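Local coordinates for protein tRNA (guanine-N(1)-)-methyltransferase (Corynebacterium diphtheriae, PDB 7KFF) that probably transfers a methyl group from S-adenosylmethionine to N1 of guanine 37 in tRNA, as a knotted TrmD methyltransferase of the SPOUT clan, at residues Asp30-Ala35 / Ala202-Ala207; Glu151-Trp156 / Val211-Gly216. All blocks are in the same frame, centred on the assembly; numbering follows the deposited sequence.

Interaction 1. Residues Asp30-Ala35 / Ala202-Ala207; sequences DPLRHA and AVLVIA
The pyrrolidine ring of Pro31 meets Leu204 at one corner, with CG 4.1 Å from Leu204 CD1. The planar imidazole of His34, in the same turn, stays apart from helix 202-207; one of its faces receives Asp30 O, 3.7 Å above the ring centre. In this SPOUT methyltransferase, a dimer of knotted alpha/beta chains, the contact shows how a short 3-10 segment following the first strand of the parallel sheet packs on a helix using apolar side chains alone. The turn is closed by its own backbone, Arg33 N donating to Asp30 O (3.0 Å). Leu32 and Leu204 cross at an angle. With CG anti to its carbonyl carbon (chi1 -65°), Leu32 brings its end nearer the helix than its first bond would suggest; CD1 is the extended methyl, CD2 the touching one. Leu204 has the same torsions: CD1 meets the proline ring, and CD2 lies 3.8 Å from Leu32 CG. Leu204 also packs on Val201 of the second subunit, so the cluster reaches the dimer interface, while Leu37 of helix 35-42 touches both Leu32 and Ala207. Leu32 CD2 bridges two helix residues, lying 3.7 Å from Leu204 CD2 and 3.6 Å from Ala207 CB.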
# COMPACT_ATOMS: atom_id res chain seq x y z
N ASP A 30 7.19 -5.45 13.15
CA ASP A 30 7.15 -6.85 13.58
C ASP A 30 6.67 -7.80 12.47
O ASP A 30 7.17 -8.92 12.39
CB ASP A 30 6.31 -7.01 14.85
CG ASP A 30 7.02 -6.53 16.12
OD1 ASP A 30 8.22 -6.22 16.09
OD2 ASP A 30 6.35 -6.48 17.18
N PRO A 31 5.76 -7.40 11.56
CA PRO A 31 5.35 -8.33 10.50
C PRO A 31 6.43 -8.68 9.50
O PRO A 31 6.24 -9.65 8.73
CB PRO A 31 4.15 -7.63 9.85
CG PRO A 31 3.59 -6.77 10.94
CD PRO A 31 4.83 -6.26 11.68
N LEU A 32 7.57 -7.99 9.48
CA LEU A 32 8.67 -8.44 8.64
C LEU A 32 9.21 -9.79 9.10
O LEU A 32 9.97 -10.42 8.35
CB LEU A 32 9.82 -7.42 8.64
CG LEU A 32 9.54 -6.06 8.02
CD1 LEU A 32 10.75 -5.16 8.17
CD2 LEU A 32 9.17 -6.18 6.54
N ARG A 33 8.87 -10.23 10.31
CA ARG A 33 9.26 -11.53 10.82
C ARG A 33 8.08 -12.50 10.93
O ARG A 33 8.20 -13.55 11.57
CB ARG A 33 9.97 -11.36 12.15
CG ARG A 33 11.34 -10.76 11.99
CD ARG A 33 12.00 -10.47 13.30
NE ARG A 33 13.45 -10.42 13.15
CZ ARG A 33 14.16 -9.33 12.90
NH1 ARG A 33 13.57 -8.15 12.76
NH2 ARG A 33 15.48 -9.42 12.81
N HIS A 34 6.96 -12.18 10.33
CA HIS A 34 5.80 -13.05 10.29
C HIS A 34 5.62 -13.62 8.90
O HIS A 34 6.17 -13.13 7.91
CB HIS A 34 4.54 -12.28 10.66
CG HIS A 34 4.51 -11.83 12.08
ND1 HIS A 34 3.80 -10.73 12.52
CD2 HIS A 34 5.12 -12.35 13.17
CE1 HIS A 34 4.00 -10.58 13.81
NE2 HIS A 34 4.78 -11.56 14.24
N ALA A 35 4.84 -14.70 8.83
CA ALA A 35 4.38 -15.29 7.57
C ALA A 35 5.59 -15.52 6.65
O ALA A 35 6.63 -16.02 7.11
CB ALA A 35 3.24 -14.47 6.98
N ALA A 202 4.17 1.45 4.57
CA ALA A 202 4.67 1.40 3.21
C ALA A 202 5.91 0.53 3.10
O ALA A 202 6.11 -0.13 2.07
CB ALA A 202 4.96 2.81 2.72
N VAL A 203 6.74 0.48 4.16
CA VAL A 203 7.86 -0.47 4.19
C VAL A 203 7.34 -1.90 4.10
O VAL A 203 7.86 -2.72 3.34
CB VAL A 203 8.71 -0.25 5.45
CG1 VAL A 203 9.80 -1.32 5.49
CG2 VAL A 203 9.29 1.16 5.45
N LEU A 204 6.31 -2.22 4.88
CA LEU A 204 5.77 -3.57 4.83
C LEU A 204 5.26 -3.92 3.43
O LEU A 204 5.46 -5.05 2.95
CB LEU A 204 4.64 -3.72 5.85
CG LEU A 204 5.01 -3.52 7.34
CD1 LEU A 204 3.77 -3.68 8.19
CD2 LEU A 204 6.09 -4.48 7.75
N VAL A 205 4.61 -2.96 2.76
CA VAL A 205 4.11 -3.17 1.40
C VAL A 205 5.25 -3.46 0.45
O VAL A 205 5.24 -4.45 -0.30
CB VAL A 205 3.29 -1.96 0.95
CG1 VAL A 205 3.05 -2.01 -0.55
CG2 VAL A 205 1.97 -1.87 1.71
N ILE A 206 6.25 -2.58 0.44
CA ILE A 206 7.37 -2.72 -0.49
C ILE A 206 8.14 -4.00 -0.20
O ILE A 206 8.54 -4.74 -1.12
CB ILE A 206 8.25 -1.46 -0.44
CG1 ILE A 206 7.49 -0.25 -0.99
CG2 ILE A 206 9.53 -1.69 -1.21
CD1 ILE A 206 8.12 1.10 -0.65
N ALA A 207 8.35 -4.30 1.08
CA ALA A 207 9.07 -5.51 1.44
C ALA A 207 8.37 -6.76 0.93
O ALA A 207 9.03 -7.67 0.42
CB ALA A 207 9.29 -5.56 2.95

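Interaction 2. Residues Glu151-Trp156 / Val211-Gly216; sequences EDARAW and VRLIPG
Leu213 reaches across to Ala153 and Arg154 with a single methyl, CD1, and how that methyl is aimed defines the contact. It joins helix 150-156 of the SPOUT alpha/beta domain to the type I beta turn, Val211 to Ile214, that ends helix 200-211. The turn is closed by Ile214 N bonding to Val211 O (3.0 Å), and it presents Leu213 directly toward the neighbouring helix. CG of Leu213 stands anti to the carbonyl carbon (chi1 -59°) and the branch is extended (chi2 176°), which carries CD1 outward over the face of the peptide group linking Ala153 to Arg154.

Two side chains of the helix also touch this methyl. Ala153 points its CB toward the turn, 4.0 Å from Leu213 CD1, and also touches Phe148. Arg154 is oriented differently: its first bond leads away, yet CG still comes within 4.0 Å of Leu213 CD1, the two side chains crossing at an angle. Beyond CG the arginine bends at chi3 and folds back along its own helix, so that, of its side chain, the aliphatic CG makes the contact.

Trp156 turns away from Leu213 and packs on Leu137 and Leu139 of the sheet, joining the helix to the core by another route. Polar ties hold both partners: Asp152 forms a salt bridge to Arg187, Arg212 another to Asp227, and Lys43 donates to Gly216 O. The contact thus illustrates packing of a leucine against helix backbone as much as against side chains. Leu213 CD1 lies 3.7 Å from Ala153 O and likewise 3.7 Å from Arg154 N.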
# COMPACT_ATOMS: atom_id res chain seq x y z
N GLU A 151 7.62 -3.00 -11.79
CA GLU A 151 8.97 -2.88 -12.32
C GLU A 151 9.96 -2.49 -11.22
O GLU A 151 11.07 -3.02 -11.16
CB GLU A 151 9.00 -1.86 -13.44
CG GLU A 151 10.33 -1.73 -14.17
CD GLU A 151 10.22 -0.88 -15.42
OE1 GLU A 151 10.07 0.35 -15.30
OE2 GLU A 151 10.27 -1.45 -16.53
N ASP A 152 9.57 -1.55 -10.35
CA ASP A 152 10.41 -1.23 -9.20
C ASP A 152 10.66 -2.48 -8.36
O ASP A 152 11.78 -2.73 -7.91
CB ASP A 152 9.74 -0.21 -8.28
CG ASP A 152 9.65 1.19 -8.83
OD1 ASP A 152 10.54 1.63 -9.59
OD2 ASP A 152 8.67 1.87 -8.45
N ALA A 153 9.60 -3.27 -8.12
CA ALA A 153 9.76 -4.46 -7.29
C ALA A 153 10.78 -5.41 -7.90
O ALA A 153 11.65 -5.95 -7.20
CB ALA A 153 8.41 -5.15 -7.08
N ARG A 154 10.71 -5.60 -9.21
CA ARG A 154 11.68 -6.47 -9.88
C ARG A 154 13.09 -5.90 -9.74
O ARG A 154 14.02 -6.62 -9.41
CB ARG A 154 11.34 -6.65 -11.36
CG ARG A 154 10.10 -7.49 -11.60
CD ARG A 154 9.98 -7.95 -13.03
NE ARG A 154 9.71 -6.88 -13.98
CZ ARG A 154 8.49 -6.39 -14.22
NH1 ARG A 154 7.44 -6.87 -13.58
NH2 ARG A 154 8.34 -5.40 -15.09
N ALA A 155 13.26 -4.61 -10.04
CA ALA A 155 14.57 -4.00 -9.90
C ALA A 155 15.12 -4.19 -8.48
O ALA A 155 16.27 -4.61 -8.29
CB ALA A 155 14.50 -2.50 -10.22
N TRP A 156 14.31 -3.88 -7.48
CA TRP A 156 14.80 -3.86 -6.11
C TRP A 156 15.03 -5.26 -5.56
O TRP A 156 15.79 -5.40 -4.60
CB TRP A 156 13.87 -3.04 -5.22
CG TRP A 156 13.79 -1.60 -5.69
CD1 TRP A 156 14.67 -0.95 -6.52
CD2 TRP A 156 12.76 -0.65 -5.39
NE1 TRP A 156 14.25 0.35 -6.74
CE2 TRP A 156 13.07 0.54 -6.06
CE3 TRP A 156 11.60 -0.70 -4.60
CZ2 TRP A 156 12.27 1.67 -5.99
CZ3 TRP A 156 10.81 0.43 -4.52
CH2 TRP A 156 11.14 1.60 -5.23
N VAL A 211 10.50 -8.94 -1.65
CA VAL A 211 11.08 -10.19 -1.14
C VAL A 211 10.43 -11.40 -1.80
O VAL A 211 11.09 -12.43 -1.98
CB VAL A 211 11.02 -10.22 0.40
CG1 VAL A 211 11.43 -11.59 0.93
CG2 VAL A 211 11.89 -9.10 1.00
N ARG A 212 9.16 -11.31 -2.17
CA ARG A 212 8.53 -12.46 -2.82
C ARG A 212 9.15 -12.77 -4.18
O ARG A 212 8.89 -13.86 -4.71
CB ARG A 212 7.03 -12.28 -2.96
CG ARG A 212 6.62 -11.25 -3.96
CD ARG A 212 5.09 -11.09 -4.04
NE ARG A 212 4.38 -12.17 -4.71
CZ ARG A 212 4.25 -12.31 -6.03
NH1 ARG A 212 4.82 -11.46 -6.86
NH2 ARG A 212 3.53 -13.30 -6.52
N LEU A 213 9.95 -11.88 -4.74
CA LEU A 213 10.64 -12.11 -6.00
C LEU A 213 12.04 -12.70 -5.82
O LEU A 213 12.72 -12.96 -6.82
CB LEU A 213 10.71 -10.81 -6.81
CG LEU A 213 9.36 -10.21 -7.13
CD1 LEU A 213 9.53 -8.88 -7.84
CD2 LEU A 213 8.47 -11.15 -7.94
N ILE A 214 12.46 -12.92 -4.58
CA ILE A 214 13.74 -13.60 -4.33
C ILE A 214 13.53 -15.10 -4.49
O ILE A 214 12.65 -15.67 -3.82
CB ILE A 214 14.25 -13.27 -2.93
CG1 ILE A 214 14.50 -11.76 -2.80
CG2 ILE A 214 15.52 -14.08 -2.61
CD1 ILE A 214 14.98 -11.33 -1.44
N PRO A 215 14.32 -15.78 -5.32
CA PRO A 215 14.13 -17.22 -5.48
C PRO A 215 14.23 -17.96 -4.15
O PRO A 215 15.14 -17.72 -3.35
CB PRO A 215 15.24 -17.64 -6.46
CG PRO A 215 16.16 -16.48 -6.58
CD PRO A 215 15.41 -15.25 -6.16
N GLY A 216 13.27 -18.86 -3.91
CA GLY A 216 13.19 -19.62 -2.69
C GLY A 216 12.15 -19.13 -1.69
O GLY A 216 11.81 -19.87 -0.76

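Helix 200-211 relates the two contacts: interaction 1 uses its middle and interaction 2 the turn at its end. Their segments alternate along the chain, and their centres lie about 14 Å apart. They meet directly where Ile206 CG2 packs 4.1 Å from Trp156 CE3, so the helix has the 30-35 turn against one part of its surface and Trp156 against another. Of the residues in these segments, Ala202 lies in the cofactor pocket and touches S-adenosyl-L-homocysteine, whereas the side chains of Leu204 and Leu213 stand about 11 Å and about 10 Å from a bound molecule. The apolar contacts themselves stand back from the ligand; the same helix 200-211 reaches it through Ala202.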